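Local coordinates for surface presentation of antigens protein SpaK (Salmonella typhimurium, PDB 2FM8) that acts as a type III secretion chaperone, storing invasion effectors such as SipA, SopA, SopE and SopE2 in a secretion-competent state in the bacterial cytoplasm, at residues R69-F83 with G121-M134. Residues are numbered along the deposited sequence; the frame is centred on the assembly and turned at random.
Sequences RAYEILMTIMEGCHF and GFYNYLEVFSRSLM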
ATOM      1  N   ARG A  69       9.767  -3.797   2.742  1.00 29.39           N
ATOM      2  CA  ARG A  69      10.670  -3.143   1.785  1.00 29.18           C
ATOM      3  C   ARG A  69      10.019  -2.136   0.865  1.00 28.50           C
ATOM      4  O   ARG A  69      10.616  -1.728  -0.153  1.00 28.70           O
ATOM      5  CB  ARG A  69      11.388  -4.205   0.961  1.00 30.20           C
ATOM      6  CG  ARG A  69      12.778  -4.451   1.438  1.00 35.61           C
ATOM      7  CD  ARG A  69      12.884  -5.647   2.257  1.00 42.47           C
ATOM      8  NE  ARG A  69      14.090  -5.574   3.074  1.00 45.68           N
ATOM      9  CZ  ARG A  69      14.851  -6.630   3.396  1.00 50.97           C
ATOM     10  NH1 ARG A  69      14.548  -7.894   2.961  1.00 49.09           N
ATOM     11  NH2 ARG A  69      15.948  -6.417   4.158  1.00 50.38           N
ATOM     12  N   ALA A  70       8.800  -1.716   1.198  1.00 27.07           N
ATOM     13  CA  ALA A  70       8.054  -0.826   0.319  1.00 26.64           C
ATOM     14  C   ALA A  70       8.729   0.522   0.084  1.00 26.17           C
ATOM     15  O   ALA A  70       8.666   1.044  -1.032  1.00 24.63           O
ATOM     16  CB  ALA A  70       6.635  -0.629   0.802  1.00 26.48           C
ATOM     17  N   TYR A  71       9.400   1.074   1.085  1.00 25.52           N
ATOM     18  CA  TYR A  71      10.099   2.349   0.884  1.00 26.34           C
ATOM     19  C   TYR A  71      11.248   2.272  -0.122  1.00 26.68           C
ATOM     20  O   TYR A  71      11.394   3.108  -1.014  1.00 26.25           O
ATOM     21  CB  TYR A  71      10.657   2.823   2.213  1.00 26.51           C
ATOM     22  CG  TYR A  71      11.349   4.155   2.167  1.00 26.64           C
ATOM     23  CD1 TYR A  71      10.736   5.283   1.571  1.00 27.05           C
ATOM     24  CD2 TYR A  71      12.614   4.302   2.722  1.00 25.32           C
ATOM     25  CE1 TYR A  71      11.381   6.515   1.547  1.00 25.63           C
ATOM     26  CE2 TYR A  71      13.256   5.511   2.708  1.00 27.11           C
ATOM     27  CZ  TYR A  71      12.646   6.615   2.136  1.00 27.58           C
ATOM     28  OH  TYR A  71      13.321   7.797   2.192  1.00 27.99           O
ATOM     29  N   GLU A  72      12.082   1.252   0.042  1.00 27.70           N
ATOM     30  CA  GLU A  72      13.174   1.006  -0.894  1.00 28.00           C
ATOM     31  C   GLU A  72      12.637   0.770  -2.315  1.00 27.88           C
ATOM     32  O   GLU A  72      13.232   1.207  -3.307  1.00 28.05           O
ATOM     33  CB  GLU A  72      14.022  -0.178  -0.392  1.00 27.92           C
ATOM     34  CG  GLU A  72      15.065  -0.669  -1.397  1.00 28.94           C
ATOM     35  CD  GLU A  72      15.966  -1.772  -0.807  1.00 28.54           C
ATOM     36  OE1 GLU A  72      16.113  -1.822   0.414  1.00 32.55           O
ATOM     37  OE2 GLU A  72      16.507  -2.580  -1.559  1.00 27.89           O
ATOM     38  N   ILE A  73      11.516   0.082  -2.412  1.00 28.18           N
ATOM     39  CA  ILE A  73      10.916  -0.187  -3.708  1.00 28.48           C
ATOM     40  C   ILE A  73      10.399   1.099  -4.330  1.00 28.55           C
ATOM     41  O   ILE A  73      10.652   1.379  -5.502  1.00 28.15           O
ATOM     42  CB  ILE A  73       9.829  -1.266  -3.582  1.00 29.06           C
ATOM     43  CG1 ILE A  73      10.481  -2.638  -3.278  1.00 30.30           C
ATOM     44  CG2 ILE A  73       8.934  -1.337  -4.820  1.00 29.13           C
ATOM     45  CD1 ILE A  73      11.258  -3.260  -4.447  1.00 32.58           C
ATOM     46  N   LEU A  74       9.710   1.908  -3.535  1.00 28.58           N
ATOM     47  CA  LEU A  74       9.233   3.200  -4.018  1.00 29.02           C
ATOM     48  C   LEU A  74      10.365   4.152  -4.483  1.00 28.78           C
ATOM     49  O   LEU A  74      10.234   4.803  -5.522  1.00 26.69           O
ATOM     50  CB  LEU A  74       8.352   3.845  -2.976  1.00 29.15           C
ATOM     51  CG  LEU A  74       6.893   4.180  -3.259  1.00 31.01           C
ATOM     52  CD1 LEU A  74       6.209   3.387  -4.326  1.00 34.52           C
ATOM     53  CD2 LEU A  74       6.120   4.152  -1.947  1.00 31.04           C
ATOM     54  N   MET A  75      11.457   4.234  -3.717  1.00 27.76           N
ATOM     55  CA  MET A  75      12.613   5.033  -4.133  1.00 28.98           C
ATOM     56  C   MET A  75      13.141   4.578  -5.461  1.00 27.01           C
ATOM     57  O   MET A  75      13.481   5.401  -6.323  1.00 25.01           O
ATOM     58  CB  MET A  75      13.786   4.886  -3.165  1.00 29.32           C
ATOM     59  CG  MET A  75      13.521   5.155  -1.718  1.00 33.65           C
ATOM     60  SD  MET A  75      14.477   6.574  -1.163  1.00 38.29           S
ATOM     61  CE  MET A  75      13.143   7.539  -1.853  1.00 34.97           C
ATOM     62  N   THR A  76      13.260   3.257  -5.611  1.00 26.09           N
ATOM     63  CA  THR A  76      13.685   2.679  -6.870  1.00 26.66           C
ATOM     64  C   THR A  76      12.742   3.080  -8.039  1.00 26.92           C
ATOM     65  O   THR A  76      13.195   3.497  -9.097  1.00 26.44           O
ATOM     66  CB  THR A  76      13.835   1.142  -6.769  1.00 26.02           C
ATOM     67  OG1 THR A  76      14.558   0.786  -5.576  1.00 26.31           O
ATOM     68  CG2 THR A  76      14.586   0.605  -7.969  1.00 27.06           C
ATOM     69  N   ILE A  77      11.444   2.916  -7.854  1.00 27.52           N
ATOM     70  CA  ILE A  77      10.446   3.357  -8.828  1.00 28.36           C
ATOM     71  C   ILE A  77      10.632   4.857  -9.183  1.00 28.67           C
ATOM     72  O   ILE A  77      10.689   5.250 -10.377  1.00 28.06           O
ATOM     73  CB  ILE A  77       8.990   3.080  -8.285  1.00 29.03           C
ATOM     74  CG1 ILE A  77       8.651   1.566  -8.329  1.00 30.35           C
ATOM     75  CG2 ILE A  77       7.933   3.813  -9.063  1.00 29.77           C
ATOM     76  CD1 ILE A  77       8.567   0.979  -9.734  1.00 33.35           C
ATOM     77  N   MET A  78      10.781   5.678  -8.154  1.00 28.06           N
ATOM     78  CA  MET A  78      10.860   7.129  -8.357  1.00 29.77           C
ATOM     79  C   MET A  78      12.116   7.601  -9.072  1.00 29.78           C
ATOM     80  O   MET A  78      12.129   8.718  -9.611  1.00 28.39           O
ATOM     81  CB  MET A  78      10.676   7.874  -7.057  1.00 28.33           C
ATOM     82  CG  MET A  78       9.288   7.680  -6.542  1.00 30.74           C
ATOM     83  SD  MET A  78       8.995   8.510  -4.989  1.00 32.04           S
ATOM     84  CE  MET A  78       9.087  10.223  -5.515  1.00 34.49           C
ATOM     85  N   GLU A  79      13.150   6.749  -9.111  1.00 30.96           N
ATOM     86  CA  GLU A  79      14.350   7.089  -9.847  1.00 32.60           C
ATOM     87  C   GLU A  79      14.112   7.110 -11.377  1.00 32.62           C
ATOM     88  O   GLU A  79      14.863   7.758 -12.125  1.00 32.96           O
ATOM     89  CB  GLU A  79      15.545   6.229  -9.405  1.00 32.48           C
ATOM     90  CG  GLU A  79      15.694   4.904 -10.060  1.00 36.96           C
ATOM     91  CD  GLU A  79      17.046   4.209  -9.714  1.00 37.31           C
ATOM     92  OE1 GLU A  79      17.524   4.388  -8.548  1.00 38.66           O
ATOM     93  OE2 GLU A  79      17.589   3.514 -10.628  1.00 38.80           O
ATOM     94  N   GLY A  80      13.051   6.451 -11.831  1.00 32.68           N
ATOM     95  CA  GLY A  80      12.590   6.612 -13.200  1.00 33.28           C
ATOM     96  C   GLY A  80      13.144   5.580 -14.165  1.00 33.56           C
ATOM     97  O   GLY A  80      14.039   4.789 -13.840  1.00 34.14           O
ATOM     98  N   CYS A  81      12.571   5.586 -15.357  1.00 33.70           N
ATOM     99  CA  CYS A  81      12.864   4.590 -16.368  1.00 34.27           C
ATOM    100  C   CYS A  81      12.671   5.259 -17.725  1.00 34.50           C
ATOM    101  O   CYS A  81      11.538   5.579 -18.116  1.00 34.90           O
ATOM    102  CB  CYS A  81      11.943   3.401 -16.215  1.00 33.90           C
ATOM    103  SG  CYS A  81      12.160   2.195 -17.478  1.00 35.62           S
ATOM    104  N   HIS A  82      13.777   5.460 -18.423  1.00 34.08           N
ATOM    105  CA  HIS A  82      13.800   6.251 -19.652  1.00 34.42           C
ATOM    106  C   HIS A  82      13.036   5.616 -20.826  1.00 33.28           C
ATOM    107  O   HIS A  82      12.717   6.323 -21.762  1.00 32.79           O
ATOM    108  CB  HIS A  82      15.253   6.520 -20.112  1.00 35.83           C
ATOM    109  CG  HIS A  82      16.093   7.267 -19.117  1.00 39.18           C
ATOM    110  ND1 HIS A  82      15.797   8.545 -18.690  1.00 43.33           N
ATOM    111  CD2 HIS A  82      17.242   6.917 -18.482  1.00 44.15           C
ATOM    112  CE1 HIS A  82      16.717   8.947 -17.825  1.00 44.42           C
ATOM    113  NE2 HIS A  82      17.602   7.973 -17.675  1.00 44.00           N
ATOM    114  N   PHE A  83      12.753   4.314 -20.786  1.00 31.93           N
ATOM    115  CA  PHE A  83      12.105   3.625 -21.929  1.00 32.00           C
ATOM    116  C   PHE A  83      10.606   3.326 -21.706  1.00 31.85           C
ATOM    117  O   PHE A  83       9.929   2.760 -22.577  1.00 32.75           O
ATOM    118  CB  PHE A  83      12.885   2.357 -22.360  1.00 31.08           C
ATOM    119  CG  PHE A  83      13.051   1.342 -21.264  1.00 30.33           C
ATOM    120  CD1 PHE A  83      12.033   0.451 -20.964  1.00 30.73           C
ATOM    121  CD2 PHE A  83      14.210   1.301 -20.506  1.00 30.00           C
ATOM    122  CE1 PHE A  83      12.175  -0.468 -19.926  1.00 31.21           C
ATOM    123  CE2 PHE A  83      14.348   0.387 -19.465  1.00 30.18           C
ATOM    124  CZ  PHE A  83      13.337  -0.495 -19.185  1.00 30.18           C
ATOM    125  N   GLY A 121      17.737  -2.694 -20.248  1.00 28.71           N
ATOM    126  CA  GLY A 121      17.390  -1.815 -19.153  1.00 29.20           C
ATOM    127  C   GLY A 121      16.418  -2.493 -18.191  1.00 28.82           C
ATOM    128  O   GLY A 121      16.585  -2.433 -16.973  1.00 29.99           O
ATOM    129  N   PHE A 122      15.413  -3.152 -18.743  1.00 28.28           N
ATOM    130  CA  PHE A 122      14.485  -3.936 -17.941  1.00 28.46           C
ATOM    131  C   PHE A 122      15.210  -5.024 -17.177  1.00 28.00           C
ATOM    132  O   PHE A 122      14.964  -5.211 -16.008  1.00 28.12           O
ATOM    133  CB  PHE A 122      13.347  -4.541 -18.759  1.00 28.22           C
ATOM    134  CG  PHE A 122      12.246  -5.104 -17.904  1.00 28.34           C
ATOM    135  CD1 PHE A 122      11.155  -4.329 -17.555  1.00 29.53           C
ATOM    136  CD2 PHE A 122      12.315  -6.404 -17.419  1.00 29.25           C
ATOM    137  CE1 PHE A 122      10.148  -4.836 -16.725  1.00 29.88           C
ATOM    138  CE2 PHE A 122      11.310  -6.920 -16.612  1.00 29.03           C
ATOM    139  CZ  PHE A 122      10.228  -6.129 -16.264  1.00 29.16           C
ATOM    140  N   TYR A 123      16.101  -5.743 -17.836  1.00 27.60           N
ATOM    141  CA  TYR A 123      16.946  -6.721 -17.132  1.00 27.73           C
ATOM    142  C   TYR A 123      17.644  -6.127 -15.897  1.00 27.61           C
ATOM    143  O   TYR A 123      17.647  -6.734 -14.814  1.00 27.92           O
ATOM    144  CB  TYR A 123      17.980  -7.316 -18.110  1.00 27.07           C
ATOM    145  CG  TYR A 123      18.841  -8.393 -17.518  1.00 26.87           C
ATOM    146  CD1 TYR A 123      18.448  -9.728 -17.553  1.00 26.46           C
ATOM    147  CD2 TYR A 123      20.044  -8.083 -16.897  1.00 29.32           C
ATOM    148  CE1 TYR A 123      19.231 -10.723 -16.987  1.00 26.66           C
ATOM    149  CE2 TYR A 123      20.847  -9.093 -16.320  1.00 28.30           C
ATOM    150  CZ  TYR A 123      20.432 -10.408 -16.375  1.00 26.94           C
ATOM    151  OH  TYR A 123      21.218 -11.408 -15.825  1.00 27.60           O
ATOM    152  N   ASN A 124      18.297  -4.976 -16.077  1.00 27.72           N
ATOM    153  CA  ASN A 124      18.964  -4.304 -14.992  1.00 28.12           C
ATOM    154  C   ASN A 124      17.995  -4.046 -13.810  1.00 28.01           C
ATOM    155  O   ASN A 124      18.296  -4.342 -12.642  1.00 26.11           O
ATOM    156  CB  ASN A 124      19.483  -2.937 -15.459  1.00 28.88           C
ATOM    157  CG  ASN A 124      20.774  -3.001 -16.213  1.00 30.11           C
ATOM    158  OD1 ASN A 124      21.479  -3.998 -16.230  1.00 29.98           O
ATOM    159  ND2 ASN A 124      21.103  -1.888 -16.851  1.00 34.69           N
ATOM    160  N   TYR A 125      16.826  -3.502 -14.114  1.00 28.59           N
ATOM    161  CA  TYR A 125      15.849  -3.242 -13.045  1.00 29.38           C
ATOM    162  C   TYR A 125      15.295  -4.504 -12.450  1.00 28.82           C
ATOM    163  O   TYR A 125      15.026  -4.557 -11.258  1.00 29.89           O
ATOM    164  CB  TYR A 125      14.695  -2.377 -13.520  1.00 32.17           C
ATOM    165  CG  TYR A 125      15.082  -0.974 -13.847  1.00 34.03           C
ATOM    166  CD1 TYR A 125      15.391  -0.041 -12.854  1.00 38.10           C
ATOM    167  CD2 TYR A 125      15.090  -0.561 -15.164  1.00 38.23           C
ATOM    168  CE1 TYR A 125      15.704   1.299 -13.220  1.00 37.60           C
ATOM    169  CE2 TYR A 125      15.413   0.721 -15.520  1.00 38.46           C
ATOM    170  CZ  TYR A 125      15.728   1.629 -14.575  1.00 38.39           C
ATOM    171  OH  TYR A 125      16.030   2.893 -15.063  1.00 42.99           O
ATOM    172  N   LEU A 126      15.097  -5.522 -13.259  1.00 28.32           N
ATOM    173  CA  LEU A 126      14.680  -6.807 -12.717  1.00 28.24           C
ATOM    174  C   LEU A 126      15.659  -7.325 -11.651  1.00 27.36           C
ATOM    175  O   LEU A 126      15.235  -7.803 -10.625  1.00 26.90           O
ATOM    176  CB  LEU A 126      14.475  -7.848 -13.825  1.00 27.77           C
ATOM    177  CG  LEU A 126      14.125  -9.255 -13.306  1.00 28.95           C
ATOM    178  CD1 LEU A 126      12.768  -9.265 -12.587  1.00 30.37           C
ATOM    179  CD2 LEU A 126      14.087 -10.255 -14.418  1.00 29.08           C
ATOM    180  N   GLU A 127      16.965  -7.246 -11.915  1.00 27.40           N
ATOM    181  CA  GLU A 127      17.965  -7.617 -10.926  1.00 27.79           C
ATOM    182  C   GLU A 127      17.795  -6.841  -9.639  1.00 26.96           C
ATOM    183  O   GLU A 127      17.779  -7.408  -8.558  1.00 26.13           O
ATOM    184  CB  GLU A 127      19.398  -7.377 -11.440  1.00 28.12           C
ATOM    185  CG  GLU A 127      20.049  -8.603 -11.877  1.00 32.13           C
ATOM    186  CD  GLU A 127      21.483  -8.415 -12.397  1.00 29.56           C
ATOM    187  OE1 GLU A 127      22.350  -9.169 -11.917  1.00 30.13           O
ATOM    188  OE2 GLU A 127      21.718  -7.549 -13.260  1.00 29.70           O
ATOM    189  N   VAL A 128      17.679  -5.536  -9.779  1.00 26.59           N
ATOM    190  CA  VAL A 128      17.587  -4.654  -8.630  1.00 27.92           C
ATOM    191  C   VAL A 128      16.305  -4.856  -7.829  1.00 27.48           C
ATOM    192  O   VAL A 128      16.336  -4.978  -6.598  1.00 27.00           O
ATOM    193  CB  VAL A 128      17.827  -3.190  -9.124  1.00 28.26           C
ATOM    194  CG1 VAL A 128      17.272  -2.206  -8.238  1.00 31.83           C
ATOM    195  CG2 VAL A 128      19.347  -2.978  -9.326  1.00 28.77           C
ATOM    196  N   PHE A 129      15.162  -4.870  -8.505  1.00 27.91           N
ATOM    197  CA  PHE A 129      13.890  -5.065  -7.791  1.00 27.57           C
ATOM    198  C   PHE A 129      13.834  -6.457  -7.147  1.00 27.56           C
ATOM    199  O   PHE A 129      13.445  -6.584  -6.012  1.00 26.93           O
ATOM    200  CB  PHE A 129      12.689  -4.887  -8.727  1.00 28.25           C
ATOM    201  CG  PHE A 129      12.265  -3.454  -8.926  1.00 27.16           C
ATOM    202  CD1 PHE A 129      11.252  -2.920  -8.182  1.00 29.64           C
ATOM    203  CD2 PHE A 129      12.859  -2.673  -9.901  1.00 28.77           C
ATOM    204  CE1 PHE A 129      10.847  -1.583  -8.353  1.00 29.14           C
ATOM    205  CE2 PHE A 129      12.476  -1.354 -10.098  1.00 28.27           C
ATOM    206  CZ  PHE A 129      11.479  -0.803  -9.318  1.00 29.99           C
ATOM    207  N   SER A 130      14.236  -7.501  -7.869  1.00 27.82           N
ATOM    208  CA  SER A 130      14.167  -8.849  -7.292  1.00 28.23           C
ATOM    209  C   SER A 130      15.072  -8.984  -6.044  1.00 28.09           C
ATOM    210  O   SER A 130      14.674  -9.574  -5.035  1.00 27.75           O
ATOM    211  CB  SER A 130      14.434  -9.932  -8.368  1.00 28.23           C
ATOM    212  OG  SER A 130      15.789  -9.985  -8.726  1.00 30.43           O
ATOM    213  N   ARG A 131      16.261  -8.384  -6.085  1.00 27.69           N
ATOM    214  CA  ARG A 131      17.152  -8.374  -4.924  1.00 27.33           C
ATOM    215  C   ARG A 131      16.617  -7.537  -3.773  1.00 27.32           C
ATOM    216  O   ARG A 131      16.779  -7.907  -2.609  1.00 26.37           O
ATOM    217  CB  ARG A 131      18.571  -7.891  -5.337  1.00 27.24           C
ATOM    218  CG  ARG A 131      19.312  -8.884  -6.211  1.00 26.24           C
ATOM    219  CD  ARG A 131      20.466  -8.284  -6.936  1.00 27.15           C
ATOM    220  NE  ARG A 131      21.279  -9.324  -7.559  1.00 26.99           N
ATOM    221  CZ  ARG A 131      22.574  -9.223  -7.829  1.00 28.78           C
ATOM    222  NH1 ARG A 131      23.254  -8.108  -7.566  1.00 29.52           N
ATOM    223  NH2 ARG A 131      23.216 -10.268  -8.322  1.00 30.19           N
ATOM    224  N   SER A 132      15.980  -6.409  -4.067  1.00 27.25           N
ATOM    225  CA  SER A 132      15.343  -5.645  -2.998  1.00 28.74           C
ATOM    226  C   SER A 132      14.218  -6.434  -2.305  1.00 29.17           C
ATOM    227  O   SER A 132      13.862  -6.105  -1.170  1.00 27.38           O
ATOM    228  CB  SER A 132      14.750  -4.313  -3.487  1.00 28.09           C
ATOM    229  OG  SER A 132      15.762  -3.394  -3.836  1.00 28.73           O
ATOM    230  N   LEU A 133      13.641  -7.418  -2.996  1.00 30.49           N
ATOM    231  CA  LEU A 133      12.542  -8.235  -2.429  1.00 32.62           C
ATOM    232  C   LEU A 133      12.978  -9.605  -1.945  1.00 33.51           C
ATOM    233  O   LEU A 133      12.160 -10.482  -1.687  1.00 33.66           O
ATOM    234  CB  LEU A 133      11.422  -8.376  -3.433  1.00 32.26           C
ATOM    235  CG  LEU A 133      10.675  -7.056  -3.626  1.00 35.35           C
ATOM    236  CD1 LEU A 133       9.955  -7.087  -4.944  1.00 38.41           C
ATOM    237  CD2 LEU A 133       9.708  -6.734  -2.500  1.00 34.08           C
ATOM    238  N   MET A 134      14.271  -9.773  -1.774  1.00 35.34           N
ATOM    239  CA  MET A 134      14.800 -11.024  -1.306  1.00 37.70           C
ATOM    240  C   MET A 134      14.577 -11.051   0.200  1.00 38.38           C
ATOM    241  O   MET A 134      14.791 -10.023   0.860  1.00 38.04           O
ATOM    242  CB  MET A 134      16.290 -11.126  -1.638  1.00 37.73           C
ATOM    243  CG  MET A 134      16.719 -12.505  -1.983  1.00 40.87           C
ATOM    244  SD  MET A 134      18.452 -12.617  -2.501  1.00 43.62           S
ATOM    245  CE  MET A 134      19.171 -12.211  -0.882  1.00 42.16           C
TER
HETATM  246  O   HOH W   1      16.163  -1.242  -5.578  1.00 36.29           O
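Phe129 and the side chains of Ile73, Thr76 and Ile77 form the apolar centre of an antiparallel helix pair in the alpha+beta fold of this class 1B type III secretion chaperone; the axes of helices 69-78 and 121-132 run at 165° and come within 10.3 Å. The far end of the Phe129 ring carries most of this packing. Its CZ lies 3.4 Å from Ile77 CD1, with Ile77 CG1 at the ring edge and in its plane, while Thr76 CG2 approaches CE2 obliquely. Ile73 CD1 spans three partners: Phe129 CD1, Ser132 CB and Leu133 CG.

The polar flank is closed by Ser132 OG, which donates to Glu72 OE2 over 2.5 Å, meeting the anti side of the carboxylate 21° out of its plane. Glu72 reaches that far because CG is anti to the backbone N (chi1 171°) and the chain beyond stays extended. A water donates to both Ser132 OG and Thr76 OG1, bridging the helices a second time. Thr76 OG1 in turn donates to Glu72 O, which Thr76 N reaches from the opposite face of the carbonyl plane; this bond orients the hydroxyl while CG2 faces Phe129.

Beyond the helix, Gly80 has positive phi and the chain runs on past Tyr125, whose OH is 3.0 Å from Gly80 O. At the loop end, Phe83 CZ comes within 3.4 Å of Phe122 N. Further out, Phe129 and Leu133 rest on Leu100 and Leu98 of strand 97-103, so helix 112-132 lies on the sheet, while helix 62-78 packs through Leu74 on Leu74 of the second subunit. The Phe83 ring is backed within its own loop by Cys81, whose SG sits 3.3 Å above the ring plane, over its centre.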